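Local coordinates for protein cytosolic phospholipase A2 delta (Homo sapiens, PDB 5IZ5) that catalyses the calcium-dependent hydrolysis of glycerophospholipids at the sn-2 position, with a preference for linoleic acid there, at residues His424-Val429 with Thr598-His603; Tyr466-Val471 with Leu647-Ala652. The protein carries 3 engineered substitutions. All blocks are in the same frame, centred on the assembly; numbering follows the deposited sequence.

Interaction 1. Residues His424-Val429 with Thr598-His603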
ATOM      1  N   HIS B 424      -4.237  18.514   0.829  1.00 45.16           N
ATOM      2  CA  HIS B 424      -3.510  17.425   0.196  1.00 46.72           C
ATOM      3  C   HIS B 424      -2.051  17.824   0.028  1.00 47.47           C
ATOM      4  O   HIS B 424      -1.754  18.996  -0.213  1.00 47.32           O
ATOM      5  CB  HIS B 424      -4.078  17.085  -1.186  1.00 47.49           C
ATOM      6  CG  HIS B 424      -5.454  16.509  -1.148  1.00 49.45           C
ATOM      7  ND1 HIS B 424      -6.570  17.234  -1.501  1.00 50.50           N
ATOM      8  CD2 HIS B 424      -5.899  15.279  -0.796  1.00 49.55           C
ATOM      9  CE1 HIS B 424      -7.642  16.477  -1.372  1.00 51.18           C
ATOM     10  NE2 HIS B 424      -7.264  15.286  -0.947  1.00 51.06           N
ATOM     11  N   PRO B 425      -1.135  16.851   0.136  1.00 48.07           N
ATOM     12  CA  PRO B 425       0.250  17.141  -0.199  1.00 46.83           C
ATOM     13  C   PRO B 425       0.405  17.256  -1.714  1.00 44.97           C
ATOM     14  O   PRO B 425      -0.470  16.820  -2.457  1.00 45.67           O
ATOM     15  CB  PRO B 425       0.993  15.918   0.326  1.00 48.75           C
ATOM     16  CG  PRO B 425       0.009  14.801   0.193  1.00 50.76           C
ATOM     17  CD  PRO B 425      -1.353  15.414   0.400  1.00 50.64           C
ATOM     18  N   THR B 426       1.488  17.878  -2.158  1.00 43.92           N
ATOM     19  CA  THR B 426       1.807  17.990  -3.574  1.00 43.63           C
ATOM     20  C   THR B 426       3.082  17.212  -3.882  1.00 42.91           C
ATOM     21  O   THR B 426       4.149  17.537  -3.360  1.00 44.75           O
ATOM     22  CB  THR B 426       1.962  19.467  -3.943  1.00 43.88           C
ATOM     23  OG1 THR B 426       0.842  20.184  -3.417  1.00 45.31           O
ATOM     24  CG2 THR B 426       2.021  19.653  -5.450  1.00 45.10           C
ATOM     25  N   THR B 427       2.969  16.166  -4.703  1.00 40.52           N
ATOM     26  CA  THR B 427       4.120  15.364  -5.057  1.00 39.19           C
ATOM     27  C   THR B 427       4.180  15.147  -6.563  1.00 38.57           C
ATOM     28  O   THR B 427       3.280  15.558  -7.307  1.00 37.28           O
ATOM     29  CB  THR B 427       4.077  13.993  -4.363  1.00 39.24           C
ATOM     30  OG1 THR B 427       3.062  13.188  -4.968  1.00 39.88           O
ATOM     31  CG2 THR B 427       3.791  14.121  -2.876  1.00 39.37           C
ATOM     32  N   PHE B 428       5.253  14.496  -7.007  1.00 38.71           N
ATOM     33  CA  PHE B 428       5.418  14.135  -8.417  1.00 40.75           C
ATOM     34  C   PHE B 428       4.243  13.282  -8.903  1.00 39.12           C
ATOM     35  O   PHE B 428       3.815  13.401 -10.047  1.00 38.19           O
ATOM     36  CB  PHE B 428       6.722  13.350  -8.623  1.00 42.95           C
ATOM     37  CG  PHE B 428       7.926  14.205  -8.897  1.00 45.93           C
ATOM     38  CD1 PHE B 428       8.439  14.997  -7.887  1.00 47.77           C
ATOM     39  CD2 PHE B 428       8.580  14.185 -10.133  1.00 47.87           C
ATOM     40  CE1 PHE B 428       9.554  15.788  -8.092  1.00 49.46           C
ATOM     41  CE2 PHE B 428       9.704  14.973 -10.343  1.00 50.53           C
ATOM     42  CZ  PHE B 428      10.191  15.774  -9.320  1.00 50.43           C
ATOM     43  N   VAL B 429       3.736  12.428  -8.020  1.00 38.43           N
ATOM     44  CA  VAL B 429       2.608  11.562  -8.326  1.00 39.82           C
ATOM     45  C   VAL B 429       1.376  12.365  -8.693  1.00 38.40           C
ATOM     46  O   VAL B 429       0.638  11.983  -9.593  1.00 37.57           O
ATOM     47  CB  VAL B 429       2.288  10.626  -7.145  1.00 41.57           C
ATOM     48  CG1 VAL B 429       0.911   9.996  -7.292  1.00 42.53           C
ATOM     49  CG2 VAL B 429       3.358   9.552  -7.040  1.00 41.51           C
ATOM     50  N   THR B 598      10.398  21.175  -7.780  1.00 52.29           N
ATOM     51  CA  THR B 598      11.793  20.961  -7.336  1.00 52.64           C
ATOM     52  C   THR B 598      11.938  20.339  -5.939  1.00 54.26           C
ATOM     53  O   THR B 598      12.665  19.351  -5.722  1.00 54.27           O
ATOM     54  CB  THR B 598      12.549  22.303  -7.348  1.00 52.48           C
ATOM     55  OG1 THR B 598      12.484  22.863  -8.662  1.00 50.33           O
ATOM     56  CG2 THR B 598      14.012  22.142  -6.932  1.00 52.80           C
ATOM     57  N   GLY B 599      11.233  20.914  -4.985  1.00 54.76           N
ATOM     58  CA  GLY B 599      11.369  20.472  -3.600  1.00 59.47           C
ATOM     59  C   GLY B 599      10.867  19.059  -3.299  1.00 60.85           C
ATOM     60  O   GLY B 599      11.289  18.435  -2.320  1.00 61.79           O
ATOM     61  N   ARG B 600      10.015  18.532  -4.175  1.00 59.30           N
ATOM     62  CA  ARG B 600       8.961  17.609  -3.766  1.00 56.70           C
ATOM     63  C   ARG B 600       9.252  16.104  -3.821  1.00 52.13           C
ATOM     64  O   ARG B 600      10.038  15.631  -4.639  1.00 49.30           O
ATOM     65  CB  ARG B 600       7.710  17.961  -4.578  1.00 58.28           C
ATOM     66  CG  ARG B 600       7.007  19.154  -3.965  1.00 60.45           C
ATOM     67  CD  ARG B 600       6.264  20.070  -4.909  1.00 62.84           C
ATOM     68  NE  ARG B 600       5.738  21.181  -4.118  1.00 65.79           N
ATOM     69  CZ  ARG B 600       5.385  22.370  -4.594  1.00 67.92           C
ATOM     70  NH1 ARG B 600       5.484  22.647  -5.885  1.00 71.52           N
ATOM     71  NH2 ARG B 600       4.924  23.295  -3.765  1.00 69.70           N
ATOM     72  N   PRO B 601       8.603  15.341  -2.929  1.00 51.89           N
ATOM     73  CA  PRO B 601       8.791  13.891  -2.933  1.00 52.37           C
ATOM     74  C   PRO B 601       8.288  13.223  -4.205  1.00 53.84           C
ATOM     75  O   PRO B 601       7.427  13.759  -4.897  1.00 53.40           O
ATOM     76  CB  PRO B 601       7.997  13.413  -1.712  1.00 52.46           C
ATOM     77  CG  PRO B 601       7.142  14.552  -1.292  1.00 51.38           C
ATOM     78  CD  PRO B 601       7.770  15.803  -1.803  1.00 50.80           C
ATOM     79  N   LEU B 602       8.852  12.061  -4.499  1.00 54.58           N
ATOM     80  CA  LEU B 602       8.504  11.309  -5.685  1.00 58.67           C
ATOM     81  C   LEU B 602       7.142  10.643  -5.539  1.00 57.57           C
ATOM     82  O   LEU B 602       6.383  10.558  -6.505  1.00 56.81           O
ATOM     83  CB  LEU B 602       9.555  10.225  -5.942  1.00 60.40           C
ATOM     84  CG  LEU B 602      10.807  10.656  -6.706  1.00 63.67           C
ATOM     85  CD1 LEU B 602      11.801   9.503  -6.750  1.00 64.43           C
ATOM     86  CD2 LEU B 602      10.485  11.178  -8.101  1.00 65.35           C
ATOM     87  N   HIS B 603       6.863  10.175  -4.325  1.00 55.61           N
ATOM     88  CA  HIS B 603       5.746   9.287  -4.042  1.00 55.46           C
ATOM     89  C   HIS B 603       4.645   9.961  -3.239  1.00 55.74           C
ATOM     90  O   HIS B 603       4.898  10.902  -2.489  1.00 52.32           O
ATOM     91  CB  HIS B 603       6.271   8.073  -3.289  1.00 56.48           C
ATOM     92  CG  HIS B 603       7.427   7.414  -3.969  1.00 57.35           C
ATOM     93  ND1 HIS B 603       7.466   7.201  -5.331  1.00 59.94           N
ATOM     94  CD2 HIS B 603       8.590   6.930  -3.478  1.00 58.45           C
ATOM     95  CE1 HIS B 603       8.604   6.613  -5.649  1.00 58.55           C
ATOM     96  NE2 HIS B 603       9.302   6.435  -4.543  1.00 59.21           N
TER
HETATM   97  O   HOH W   1       5.184  19.318  -1.547  1.00 47.38           O
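The N-terminal end of helix 428-441 meets the loop 598-603 inside the PLA2c catalytic region, and one backbone hydrogen bond fastens the first turn: F428 N gives its hydrogen to P601 O over 3.1 Å, nearly straight at 177°. A first-turn amide has no carbonyl of its own helix to serve, and proline, lacking an N-H, still offers a carbonyl. T427 is the N-cap, where threonine supplies both a hydroxyl and a methyl. Its OG1, held between the backbone N and the carbonyl carbon (chi1 72°), takes a weak bond from V429 N, while T427 CG2 lies 3.7 Å from P601 CG, the two side chains crossing at about a right angle. Next to the F428 N to P601 O bond, the F428 ring is packed by L602, whose CB points away but whose CD2 comes back over one face, 4.2 Å from the ring centroid, in a CH-pi contact. P601 O lies at the ring edge, 3.4 Å from F428 CD1. V429 CG2 comes to 3.2 Å from L602 O. Farther out, T426 CB and CG2 lie over one face of the R600 guanidinium, toward its rim, and a water bridges the two residues, donating to T426 O and accepting from R600 NE. An alanine in place of F428 would probably leave L602 CD2 without its aromatic partner and open a gap beside the loop. Helix 534-543 lies against both the loop and the helix start, L540 touching F428 and L602, and S536 touching F428 and V429; V429 also reaches A529 and I530 of helix 524-531.

Interaction 2. Residues Tyr466-Val471 with Leu647-Ala652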
ATOM      1  N   TYR B 466      -5.390  -4.492  -8.629  1.00 36.77           N
ATOM      2  CA  TYR B 466      -4.289  -3.595  -8.946  1.00 35.73           C
ATOM      3  C   TYR B 466      -3.315  -3.615  -7.768  1.00 37.43           C
ATOM      4  O   TYR B 466      -3.744  -3.540  -6.606  1.00 37.73           O
ATOM      5  CB  TYR B 466      -4.793  -2.167  -9.159  1.00 35.74           C
ATOM      6  CG  TYR B 466      -6.007  -1.984 -10.069  1.00 35.44           C
ATOM      7  CD1 TYR B 466      -5.865  -1.481 -11.360  1.00 35.21           C
ATOM      8  CD2 TYR B 466      -7.297  -2.255  -9.616  1.00 36.13           C
ATOM      9  CE1 TYR B 466      -6.962  -1.276 -12.188  1.00 36.78           C
ATOM     10  CE2 TYR B 466      -8.405  -2.059 -10.441  1.00 36.84           C
ATOM     11  CZ  TYR B 466      -8.234  -1.566 -11.724  1.00 36.50           C
ATOM     12  OH  TYR B 466      -9.319  -1.351 -12.554  1.00 35.55           O
ATOM     13  N   LEU B 467      -2.013  -3.704  -8.051  1.00 37.95           N
ATOM     14  CA  LEU B 467      -1.011  -3.840  -6.974  1.00 40.28           C
ATOM     15  C   LEU B 467      -0.043  -2.665  -6.861  1.00 38.11           C
ATOM     16  O   LEU B 467       0.313  -2.020  -7.857  1.00 35.91           O
ATOM     17  CB  LEU B 467      -0.191  -5.125  -7.135  1.00 43.45           C
ATOM     18  CG  LEU B 467      -0.410  -6.380  -6.277  1.00 46.20           C
ATOM     19  CD1 LEU B 467      -1.632  -6.353  -5.379  1.00 49.22           C
ATOM     20  CD2 LEU B 467      -0.440  -7.602  -7.178  1.00 47.86           C
ATOM     21  N   SER B 468       0.366  -2.405  -5.620  1.00 38.06           N
ATOM     22  CA  SER B 468       1.447  -1.487  -5.314  1.00 39.04           C
ATOM     23  C   SER B 468       2.224  -1.976  -4.098  1.00 38.92           C
ATOM     24  O   SER B 468       1.755  -2.825  -3.358  1.00 40.37           O
ATOM     25  CB  SER B 468       0.871  -0.114  -5.007  1.00 40.17           C
ATOM     26  OG  SER B 468       0.188  -0.157  -3.771  1.00 41.73           O
ATOM     27  N   LEU B 469       3.408  -1.415  -3.885  1.00 39.93           N
ATOM     28  CA  LEU B 469       4.248  -1.738  -2.727  1.00 40.47           C
ATOM     29  C   LEU B 469       4.297  -0.567  -1.768  1.00 38.90           C
ATOM     30  O   LEU B 469       4.507   0.561  -2.206  1.00 38.53           O
ATOM     31  CB  LEU B 469       5.683  -2.044  -3.184  1.00 42.71           C
ATOM     32  CG  LEU B 469       5.933  -3.390  -3.897  1.00 44.47           C
ATOM     33  CD1 LEU B 469       7.344  -3.480  -4.465  1.00 46.12           C
ATOM     34  CD2 LEU B 469       5.667  -4.557  -2.954  1.00 43.97           C
ATOM     35  N   ASN B 470       4.100  -0.834  -0.477  1.00 37.35           N
ATOM     36  CA  ASN B 470       4.378   0.145   0.564  1.00 37.98           C
ATOM     37  C   ASN B 470       5.824   0.021   1.005  1.00 39.66           C
ATOM     38  O   ASN B 470       6.300  -1.065   1.329  1.00 38.18           O
ATOM     39  CB  ASN B 470       3.483  -0.022   1.789  1.00 36.18           C
ATOM     40  CG  ASN B 470       3.696   1.088   2.810  1.00 33.93           C
ATOM     41  OD1 ASN B 470       3.619   2.264   2.474  1.00 32.74           O
ATOM     42  ND2 ASN B 470       3.969   0.718   4.054  1.00 34.14           N
ATOM     43  N   VAL B 471       6.501   1.156   1.033  1.00 41.02           N
ATOM     44  CA  VAL B 471       7.934   1.214   1.266  1.00 45.13           C
ATOM     45  C   VAL B 471       8.195   2.190   2.435  1.00 47.45           C
ATOM     46  O   VAL B 471       7.333   2.995   2.765  1.00 45.97           O
ATOM     47  CB  VAL B 471       8.598   1.658  -0.062  1.00 44.68           C
ATOM     48  CG1 VAL B 471       9.222   3.037   0.036  1.00 45.59           C
ATOM     49  CG2 VAL B 471       9.591   0.617  -0.537  1.00 46.06           C
ATOM     50  N   LEU B 647       1.768   6.275   4.548  1.00 38.41           N
ATOM     51  CA  LEU B 647       2.314   5.232   3.692  1.00 38.85           C
ATOM     52  C   LEU B 647       3.160   5.878   2.614  1.00 38.70           C
ATOM     53  O   LEU B 647       3.048   7.076   2.364  1.00 40.20           O
ATOM     54  CB  LEU B 647       1.179   4.464   3.021  1.00 38.11           C
ATOM     55  CG  LEU B 647       0.163   3.832   3.967  1.00 38.46           C
ATOM     56  CD1 LEU B 647      -0.955   3.197   3.150  1.00 39.68           C
ATOM     57  CD2 LEU B 647       0.832   2.813   4.869  1.00 37.86           C
ATOM     58  N   CYS B 648       4.024   5.081   1.995  1.00 37.54           N
ATOM     59  CA  CYS B 648       4.763   5.515   0.820  1.00 38.24           C
ATOM     60  C   CYS B 648       4.609   4.445  -0.252  1.00 37.79           C
ATOM     61  O   CYS B 648       5.346   3.457  -0.272  1.00 37.87           O
ATOM     62  CB  CYS B 648       6.239   5.769   1.140  1.00 39.73           C
ATOM     63  SG  CYS B 648       7.157   6.414  -0.280  1.00 42.68           S
ATOM     64  N   LEU B 649       3.659   4.666  -1.155  1.00 38.02           N
ATOM     65  CA  LEU B 649       3.252   3.652  -2.112  1.00 38.04           C
ATOM     66  C   LEU B 649       3.977   3.810  -3.442  1.00 38.59           C
ATOM     67  O   LEU B 649       4.034   4.898  -4.026  1.00 37.64           O
ATOM     68  CB  LEU B 649       1.736   3.688  -2.323  1.00 39.96           C
ATOM     69  CG  LEU B 649       0.915   3.296  -1.089  1.00 39.95           C
ATOM     70  CD1 LEU B 649      -0.563   3.498  -1.354  1.00 41.85           C
ATOM     71  CD2 LEU B 649       1.163   1.856  -0.683  1.00 39.06           C
ATOM     72  N   VAL B 650       4.517   2.696  -3.913  1.00 37.29           N
ATOM     73  CA  VAL B 650       5.409   2.669  -5.040  1.00 38.81           C
ATOM     74  C   VAL B 650       4.920   1.662  -6.091  1.00 38.42           C
ATOM     75  O   VAL B 650       4.239   0.700  -5.769  1.00 37.75           O
ATOM     76  CB  VAL B 650       6.834   2.402  -4.490  1.00 40.92           C
ATOM     77  CG1 VAL B 650       7.569   1.323  -5.246  1.00 41.07           C
ATOM     78  CG2 VAL B 650       7.615   3.702  -4.460  1.00 42.86           C
ATOM     79  N   ASP B 651       5.220   1.949  -7.353  1.00 38.89           N
ATOM     80  CA  ASP B 651       5.003   1.032  -8.484  1.00 38.84           C
ATOM     81  C   ASP B 651       5.762  -0.276  -8.236  1.00 40.49           C
ATOM     82  O   ASP B 651       6.916  -0.227  -7.840  1.00 39.37           O
ATOM     83  CB  ASP B 651       5.507   1.759  -9.742  1.00 37.94           C
ATOM     84  CG  ASP B 651       5.287   0.990 -11.024  1.00 37.16           C
ATOM     85  OD1 ASP B 651       5.243  -0.254 -10.988  1.00 35.99           O
ATOM     86  OD2 ASP B 651       5.187   1.654 -12.082  1.00 34.95           O
ATOM     87  N   ALA B 652       5.118  -1.432  -8.440  1.00 42.29           N
ATOM     88  CA  ALA B 652       5.796  -2.744  -8.291  1.00 44.17           C
ATOM     89  C   ALA B 652       7.050  -2.874  -9.161  1.00 45.38           C
ATOM     90  O   ALA B 652       7.992  -3.584  -8.806  1.00 47.57           O
ATOM     91  CB  ALA B 652       4.839  -3.884  -8.609  1.00 44.19           C
TER
HETATM   92  O   HOH W   2       2.339  -1.144  -9.637  1.00 35.89           O
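L469 and V650 form an antiparallel hydrogen-bonded pair, with L469 N to V650 O at 3.0 Å and V650 N to L469 O at 2.7 Å, and N470 and L649 follow as the non-hydrogen-bonded pair. Strand 463-471 thereby takes on the short strand 649-650 in the mixed sheet of the catalytic domain, directly before D651, probably the proton acceptor of the active site. V471 N also donates a hydrogen bond to C648 O, while C648 N turns to the N470 side chain. There, with CG anti to the backbone N (chi1 -175°), N470 OD1 accepts from C648 N at 2.9 Å and ND2 bonds E483, a place that suits asparagine, whose amide carries an acceptor and a donor on one short side chain. L649, branched at CG, sends CD2 to 3.9 Å from N470 CB and 3.8 Å from S468 OG, and the small cysteine C648 lets SG meet V471 CG1. D651 turns away from strand 463-471, and its OD2 bonds the nucleophile S365 OG, the serine-aspartate dyad known from cPLA2 enzymes. Just past it, a water accepts from A652 N at 3.0 Å and lies 2.8 Å from L467 O, to which it can donate.

In the fold
The two contacts lie in the PLA2c region with centres about 15 Å apart, and their segments alternate along the chain: 424-429, 466-471, 598-603, 647-652. Helix 428-441 is followed directly by strand 463-471, so interaction 1 starts the helix and interaction 2 lies on the strand after it. H603 joins them, its NE2 3.2 Å from V650 CG2 and its CD2 3.5 Å from C648 SG. Interaction 2 belongs to the central mixed sheet and presents D651, whereas interaction 1 packs a loop on helices beside it. The H603 side chain is about 7 Å from that of D651, consistent with the loop forming part of the active-site surroundings.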